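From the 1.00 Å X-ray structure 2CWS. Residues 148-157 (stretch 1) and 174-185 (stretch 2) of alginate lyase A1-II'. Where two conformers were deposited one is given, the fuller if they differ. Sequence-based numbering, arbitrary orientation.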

ATOM      1  N   ASP A 148      -7.059  -0.019  15.986  0.62  8.38           N
ATOM      2  CA  ASP A 148      -6.064   0.853  15.385  0.62  7.41           C
ATOM      3  C   ASP A 148      -5.945   2.200  16.085  0.62  6.07           C
ATOM      4  O   ASP A 148      -6.905   2.673  16.727  0.62  7.63           O
ATOM      5  CB  ASP A 148      -6.443   1.129  13.923  0.62  7.60           C
ATOM      6  CG  ASP A 148      -6.541  -0.121  13.070  0.62  8.85           C
ATOM      7  OD1 ASP A 148      -7.182  -0.093  11.998  0.62 12.53           O
ATOM      8  OD2 ASP A 148      -5.960  -1.145  13.463  0.62  9.11           O
ATOM      9  N   VAL A 149      -4.789   2.829  15.911  1.00  5.89           N
ATOM     10  CA  VAL A 149      -4.556   4.240  16.209  1.00  6.22           C
ATOM     11  C   VAL A 149      -4.812   5.012  14.913  1.00  4.99           C
ATOM     12  O   VAL A 149      -4.144   4.771  13.910  1.00  6.90           O
ATOM     13  CB  VAL A 149      -3.136   4.502  16.709  1.00  7.33           C
ATOM     14  CG1 VAL A 149      -2.977   5.974  17.064  1.00  8.15           C
ATOM     15  CG2 VAL A 149      -2.797   3.560  17.899  1.00  9.97           C
ATOM     16  N   HIS A 150      -5.761   5.945  14.949  1.00  5.10           N
ATOM     17  CA  HIS A 150      -6.080   6.732  13.765  1.00  4.97           C
ATOM     18  C   HIS A 150      -5.246   7.989  13.753  1.00  4.90           C
ATOM     19  O   HIS A 150      -4.895   8.546  14.804  1.00  6.67           O
ATOM     20  CB  HIS A 150      -7.586   7.077  13.773  1.00  5.82           C
ATOM     21  CG  HIS A 150      -8.415   5.826  13.692  1.00  5.46           C
ATOM     22  ND1 HIS A 150      -8.873   5.347  12.507  1.00  6.35           N
ATOM     23  CD2 HIS A 150      -8.806   4.904  14.613  1.00  7.13           C
ATOM     24  CE1 HIS A 150      -9.528   4.207  12.686  1.00  6.96           C
ATOM     25  NE2 HIS A 150      -9.518   3.940  13.982  1.00  8.19           N
ATOM     26  N   ASN A 151      -4.926   8.461  12.542  1.00  4.73           N
ATOM     27  CA  ASN A 151      -4.140   9.697  12.366  1.00  4.74           C
ATOM     28  C   ASN A 151      -4.751  10.438  11.183  1.00  4.00           C
ATOM     29  O   ASN A 151      -4.536  10.037  10.010  1.00  4.37           O
ATOM     30  CB  ASN A 151      -2.661   9.399  12.107  1.00  5.15           C
ATOM     31  CG  ASN A 151      -2.022   8.696  13.309  1.00  5.55           C
ATOM     32  OD1 ASN A 151      -1.623   9.364  14.292  1.00  6.54           O
ATOM     33  ND2 ASN A 151      -1.956   7.361  13.288  1.00  5.82           N
ATOM     34  N   TYR A 152      -5.512  11.468  11.475  1.00  3.99           N
ATOM     35  CA  TYR A 152      -6.345  12.111  10.453  1.00  4.12           C
ATOM     36  C   TYR A 152      -5.662  13.342   9.843  1.00  4.19           C
ATOM     37  O   TYR A 152      -5.143  14.196  10.606  1.00  5.07           O
ATOM     38  CB  TYR A 152      -7.683  12.582  11.057  1.00  4.97           C
ATOM     39  CG  TYR A 152      -8.497  11.383  11.560  1.00  5.12           C
ATOM     40  CD1 TYR A 152      -8.721  11.154  12.898  1.00  6.31           C
ATOM     41  CD2 TYR A 152      -9.017  10.474  10.627  1.00  5.93           C
ATOM     42  CE1 TYR A 152      -9.508  10.011  13.298  1.00  6.42           C
ATOM     43  CE2 TYR A 152      -9.774   9.355  10.983  1.00  6.00           C
ATOM     44  CZ  TYR A 152      -9.993   9.156  12.321  1.00  6.15           C
ATOM     45  OH  TYR A 152     -10.711   8.046  12.767  1.00  7.01           O
ATOM     46  N   PHE A 153      -5.709  13.394   8.519  1.00  4.22           N
ATOM     47  CA  PHE A 153      -5.192  14.519   7.745  1.00  4.50           C
ATOM     48  C   PHE A 153      -6.395  15.135   7.046  1.00  4.97           C
ATOM     49  O   PHE A 153      -6.959  14.554   6.103  1.00  6.48           O
ATOM     50  CB  PHE A 153      -4.130  14.032   6.734  1.00  5.09           C
ATOM     51  CG  PHE A 153      -2.938  13.418   7.434  1.00  4.27           C
ATOM     52  CD1 PHE A 153      -2.948  12.037   7.753  1.00  4.99           C
ATOM     53  CD2 PHE A 153      -1.872  14.199   7.796  1.00  5.08           C
ATOM     54  CE1 PHE A 153      -1.835  11.519   8.439  1.00  5.35           C
ATOM     55  CE2 PHE A 153      -0.760  13.668   8.431  1.00  5.43           C
ATOM     56  CZ  PHE A 153      -0.750  12.336   8.741  1.00  5.90           C
ATOM     57  N   THR A 154      -6.752  16.316   7.504  1.00  5.46           N
ATOM     58  CA  THR A 154      -7.918  17.037   7.039  1.00  6.35           C
ATOM     59  C   THR A 154      -7.634  17.818   5.763  1.00  5.59           C
ATOM     60  O   THR A 154      -6.643  18.563   5.678  1.00  6.11           O
ATOM     61  CB  THR A 154      -8.362  18.012   8.141  1.00  7.62           C
ATOM     62  OG1 THR A 154      -8.692  17.237   9.287  1.00  9.41           O
ATOM     63  CG2 THR A 154      -9.560  18.818   7.714  1.00  8.17           C
ATOM     64  N   GLY A 155      -8.538  17.671   4.758  1.00  6.21           N
ATOM     65  CA  GLY A 155      -8.582  18.531   3.566  1.00  7.20           C
ATOM     66  C   GLY A 155      -8.131  17.816   2.297  1.00  6.92           C
ATOM     67  O   GLY A 155      -8.193  18.414   1.212  1.00  9.06           O
ATOM     68  N   ILE A 156      -7.720  16.565   2.385  0.80  8.01           N
ATOM     69  CA  ILE A 156      -7.190  15.736   1.272  0.80  6.94           C
ATOM     70  C   ILE A 156      -8.394  15.344   0.396  0.80  6.24           C
ATOM     71  O   ILE A 156      -9.111  14.424   0.822  0.80  7.29           O
ATOM     72  CB  ILE A 156      -6.426  14.480   1.756  0.80  7.19           C
ATOM     73  CG1 ILE A 156      -5.428  14.721   2.950  0.80  8.19           C
ATOM     74  CG2 ILE A 156      -5.746  13.782   0.619  0.80  7.03           C
ATOM     75  CD1 ILE A 156      -4.497  15.816   2.480  0.80 12.00           C
ATOM     76  N   LYS A 157      -8.659  15.968  -0.772  1.00  6.18           N
ATOM     77  CA  LYS A 157      -9.850  15.697  -1.536  1.00  5.67           C
ATOM     78  C   LYS A 157      -9.575  14.851  -2.767  1.00  4.10           C
ATOM     79  O   LYS A 157      -8.451  14.668  -3.222  1.00  4.53           O
ATOM     80  CB  LYS A 157     -10.536  17.002  -1.940  1.00  6.97           C
ATOM     81  CG  LYS A 157     -11.060  17.692  -0.683  1.00  9.21           C
ATOM     82  CD  LYS A 157     -11.593  19.095  -0.922  1.00 14.07           C
ATOM     83  CE  LYS A 157     -12.101  19.662   0.435  1.00 15.98           C
ATOM     84  NZ  LYS A 157     -12.581  21.060   0.195  1.00 25.64           N
ATOM     85  N   TYR A 174       6.284   6.492  11.549  1.00  4.21           N
ATOM     86  CA  TYR A 174       6.111   7.906  11.259  1.00  4.51           C
ATOM     87  C   TYR A 174       5.301   7.988   9.970  1.00  4.04           C
ATOM     88  O   TYR A 174       5.738   7.480   8.936  1.00  4.99           O
ATOM     89  CB  TYR A 174       7.467   8.623  11.098  1.00  4.81           C
ATOM     90  CG  TYR A 174       8.316   8.480  12.341  1.00  5.15           C
ATOM     91  CD1 TYR A 174       9.109   7.351  12.548  1.00  5.69           C
ATOM     92  CD2 TYR A 174       8.306   9.483  13.309  1.00  6.16           C
ATOM     93  CE1 TYR A 174       9.888   7.202  13.692  1.00  5.99           C
ATOM     94  CE2 TYR A 174       9.074   9.357  14.458  1.00  6.34           C
ATOM     95  CZ  TYR A 174       9.855   8.229  14.622  1.00  6.11           C
ATOM     96  OH  TYR A 174      10.620   8.085  15.793  1.00  8.12           O
ATOM     97  N   VAL A 175       4.127   8.602  10.060  1.00  3.93           N
ATOM     98  CA  VAL A 175       3.171   8.630   8.954  1.00  4.33           C
ATOM     99  C   VAL A 175       2.962  10.078   8.558  1.00  4.01           C
ATOM    100  O   VAL A 175       2.638  10.916   9.410  1.00  4.51           O
ATOM    101  CB  VAL A 175       1.874   7.879   9.339  1.00  4.44           C
ATOM    102  CG1 VAL A 175       2.203   6.407   9.615  1.00  6.68           C
ATOM    103  CG2 VAL A 175       1.137   8.506  10.524  1.00  5.46           C
ATOM    104  N   THR A 176       3.131  10.365   7.266  1.00  4.11           N
ATOM    105  CA  THR A 176       3.204  11.753   6.831  1.00  4.62           C
ATOM    106  C   THR A 176       2.379  11.978   5.590  1.00  4.05           C
ATOM    107  O   THR A 176       2.458  11.216   4.614  1.00  4.42           O
ATOM    108  CB  THR A 176       4.679  12.069   6.435  1.00  5.27           C
ATOM    109  OG1 THR A 176       5.507  11.815   7.598  1.00  5.96           O
ATOM    110  CG2 THR A 176       4.891  13.504   5.976  1.00  6.07           C
ATOM    111  N   MET A 177       1.638  13.089   5.600  1.00  4.33           N
ATOM    112  CA  MET A 177       0.996  13.620   4.399  1.00  3.88           C
ATOM    113  C   MET A 177       1.377  15.068   4.243  1.00  4.25           C
ATOM    114  O   MET A 177       1.180  15.858   5.175  1.00  4.65           O
ATOM    115  CB  MET A 177      -0.555  13.547   4.521  1.00  5.46           C
ATOM    116  CG  MET A 177      -1.048  12.116   4.531  1.00  6.81           C
ATOM    117  SD  MET A 177      -0.922  11.311   2.920  1.00  8.75           S
ATOM    118  CE  MET A 177      -2.319  12.135   2.080  1.00  9.98           C
ATOM    119  N   ASN A 178       1.926  15.412   3.101  1.00  4.49           N
ATOM    120  CA  ASN A 178       2.225  16.816   2.769  1.00  4.99           C
ATOM    121  C   ASN A 178       3.073  17.465   3.847  1.00  4.64           C
ATOM    122  O   ASN A 178       2.854  18.610   4.224  1.00  5.33           O
ATOM    123  CB  ASN A 178       0.958  17.616   2.499  1.00  5.14           C
ATOM    124  CG  ASN A 178       0.104  16.959   1.401  1.00  4.75           C
ATOM    125  OD1 ASN A 178       0.631  16.278   0.496  1.00  5.38           O
ATOM    126  ND2 ASN A 178      -1.174  17.183   1.478  1.00  7.01           N
ATOM    127  N   GLY A 179       4.070  16.709   4.343  1.00  4.88           N
ATOM    128  CA  GLY A 179       5.006  17.305   5.304  1.00  5.86           C
ATOM    129  C   GLY A 179       4.497  17.332   6.736  1.00  5.05           C
ATOM    130  O   GLY A 179       5.251  17.751   7.625  1.00  6.61           O
ATOM    131  N   ASP A 180       3.287  16.834   7.010  1.00  4.56           N
ATOM    132  CA  ASP A 180       2.715  16.758   8.373  1.00  4.49           C
ATOM    133  C   ASP A 180       2.928  15.324   8.858  1.00  4.43           C
ATOM    134  O   ASP A 180       2.332  14.412   8.288  1.00  4.59           O
ATOM    135  CB  ASP A 180       1.241  17.132   8.272  1.00  5.05           C
ATOM    136  CG  ASP A 180       0.460  17.034   9.547  1.00  4.68           C
ATOM    137  OD1 ASP A 180       1.010  16.513  10.571  1.00  5.18           O
ATOM    138  OD2 ASP A 180      -0.725  17.464   9.550  1.00  5.22           O
ATOM    139  N   THR A 181       3.801  15.139   9.866  1.00  4.70           N
ATOM    140  CA  THR A 181       4.144  13.827  10.336  1.00  4.67           C
ATOM    141  C   THR A 181       3.529  13.559  11.709  1.00  4.37           C
ATOM    142  O   THR A 181       3.557  14.405  12.619  1.00  5.37           O
ATOM    143  CB  THR A 181       5.666  13.678  10.424  1.00  5.08           C
ATOM    144  OG1 THR A 181       6.222  13.841   9.136  1.00  6.02           O
ATOM    145  CG2 THR A 181       6.088  12.334  10.995  1.00  5.52           C
ATOM    146  N   ARG A 182       2.998  12.352  11.858  1.00  4.26           N
ATOM    147  CA  ARG A 182       2.520  11.842  13.143  1.00  4.47           C
ATOM    148  C   ARG A 182       3.300  10.563  13.471  1.00  4.03           C
ATOM    149  O   ARG A 182       3.827   9.923  12.546  1.00  5.59           O
ATOM    150  CB  ARG A 182       1.015  11.463  13.052  1.00  5.29           C
ATOM    151  CG  ARG A 182       0.187  12.475  12.289  1.00  5.28           C
ATOM    152  CD  ARG A 182      -0.001  13.833  12.991  1.00  6.04           C
ATOM    153  NE  ARG A 182      -0.697  14.790  12.074  1.00  5.35           N
ATOM    154  CZ  ARG A 182      -2.001  14.727  11.789  1.00  4.83           C
ATOM    155  NH1 ARG A 182      -2.507  15.587  10.909  1.00  5.42           N
ATOM    156  NH2 ARG A 182      -2.814  13.829  12.357  1.00  5.56           N
ATOM    157  N   SER A 183       3.335  10.131  14.722  1.00  5.05           N
ATOM    158  CA  SER A 183       4.074   8.895  15.022  1.00  5.42           C
ATOM    159  C   SER A 183       3.286   8.026  15.980  1.00  5.35           C
ATOM    160  O   SER A 183       2.492   8.503  16.807  1.00  5.61           O
ATOM    161  CB  SER A 183       5.467   9.205  15.613  1.00  7.14           C
ATOM    162  OG  SER A 183       5.352   9.741  16.954  1.00  8.59           O
ATOM    163  N   VAL A 184       3.560   6.736  15.866  1.00  5.31           N
ATOM    164  CA  VAL A 184       3.016   5.691  16.750  1.00  5.72           C
ATOM    165  C   VAL A 184       4.125   4.699  17.070  1.00  5.18           C
ATOM    166  O   VAL A 184       4.727   4.132  16.157  1.00  5.28           O
ATOM    167  CB  VAL A 184       1.844   4.967  16.079  1.00  5.92           C
ATOM    168  CG1 VAL A 184       1.312   3.835  16.981  1.00  7.59           C
ATOM    169  CG2 VAL A 184       0.715   5.934  15.711  1.00  7.37           C
ATOM    170  N   ASP A 185       4.390   4.472  18.358  1.00  5.76           N
ATOM    171  CA  ASP A 185       5.433   3.533  18.765  1.00  5.86           C
ATOM    172  C   ASP A 185       4.786   2.145  18.860  1.00  4.84           C
ATOM    173  O   ASP A 185       4.268   1.753  19.864  1.00  6.28           O
ATOM    174  CB  ASP A 185       6.078   4.017  20.052  1.00  6.99           C
ATOM    175  CG  ASP A 185       7.162   3.074  20.532  1.00  7.06           C
ATOM    176  OD1 ASP A 185       7.405   2.052  19.884  1.00  7.05           O
ATOM    177  OD2 ASP A 185       7.770   3.444  21.582  1.00 10.31           O
TER
HETATM  178  O   HOH W   1      -2.565  11.965  14.588  1.00  6.96           O
HETATM  179  O   HOH W   2      -0.143   9.481  16.663  1.00 20.27           O
HETATM  180  O   HOH W   3      -4.989  17.467   9.522  1.00  8.21           O

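The strongest tie between the two stretches is a forked hydrogen bond from Arg182 to the backbone of Tyr152: NH2 and NH1 of Arg182 both donate to Tyr152 O, at 2.9 and 3.0 Å, with N-H...O angles of 144° and 141°. The carbonyl lies near the guanidinium plane, where the N-H bonds point. The arginine is held for this task by its own hairpin. Arg182 NE donates to Asp180 OD1 (2.9 Å) and Arg182 NH1 to Asp180 OD2 (2.9 Å), a salt bridge in which the carboxylate, with Asp180 in the t rotamer, meets one side of the guanidinium while the Tyr152 carbonyl takes another. Arginine suits the place because its planar group can serve several acceptors at its edge and still offer a flat face for stacking.

Three waters extend this polar layer. Water 1 bridges the stretches, donating to Asn151 OD1 (2.8 Å) and accepting from Arg182 NH2 (2.9 Å). Water 2 links Asn151 OD1 to Ser183 O, donating to each at 2.8 Å. Water 3 accepts from Thr154 N (2.9 Å) and, weakly, from Arg182 NH1 (3.4 Å). Asn151 is buried, but its amide is satisfied: OD1 by the two waters, ND2 elsewhere in the structure. The side chain also packs, with Asn151 OD1 3.6 Å from Arg182 CB and Asn151 ND2 3.9 Å from Val184 CG2.

Phe153 is the centre of the packing and has the largest area covered by the other stretch, 116 Å². Its CA-to-CB bond points toward the hairpin, and the ring is sandwiched. Over one face lies the Arg182 guanidinium, stacked with centres 4.1 Å apart and planes at 30°; CZ of Arg182 sits over the ring of Phe153 in a cation-pi contact. Over the opposite face lies Met177, whose CG makes a CH-pi contact 3.7 Å from the centroid of the Phe153 ring and whose CB comes within 3.6 Å of Phe153 CD2. At the ring edge are two backbone carbonyls, Asp180 O at 3.2 Å from Phe153 CE2 and Val175 O at 3.7 Å from Phe153 CZ; the slightly positive C-H rim of an aromatic ring suits such neighbours. Both oxygens also accept backbone hydrogen bonds within the hairpin, from Met177 N and Arg182 N respectively.

Beyond the ring the contact becomes mainly apolar. Met177, in an all-m conformation, carries its CE to 4.1 Å from Ile156 CG2, its flexible thioether filling the space between ring and isoleucine. Ile156 CD1 also lies 3.7 Å from Asn178 ND2, at the type I' turn from Met177 to Asp180. Gly179 in this turn has phi/psi of 82/0, where a CB would jam against the preceding carbonyl oxygen. At the other end, Val149 CG1 meets Val184 CG2 at 3.9 Å, two compact branched side chains pointing toward each other's stretch. In all, the contact buries 538 Å², summed over both sides.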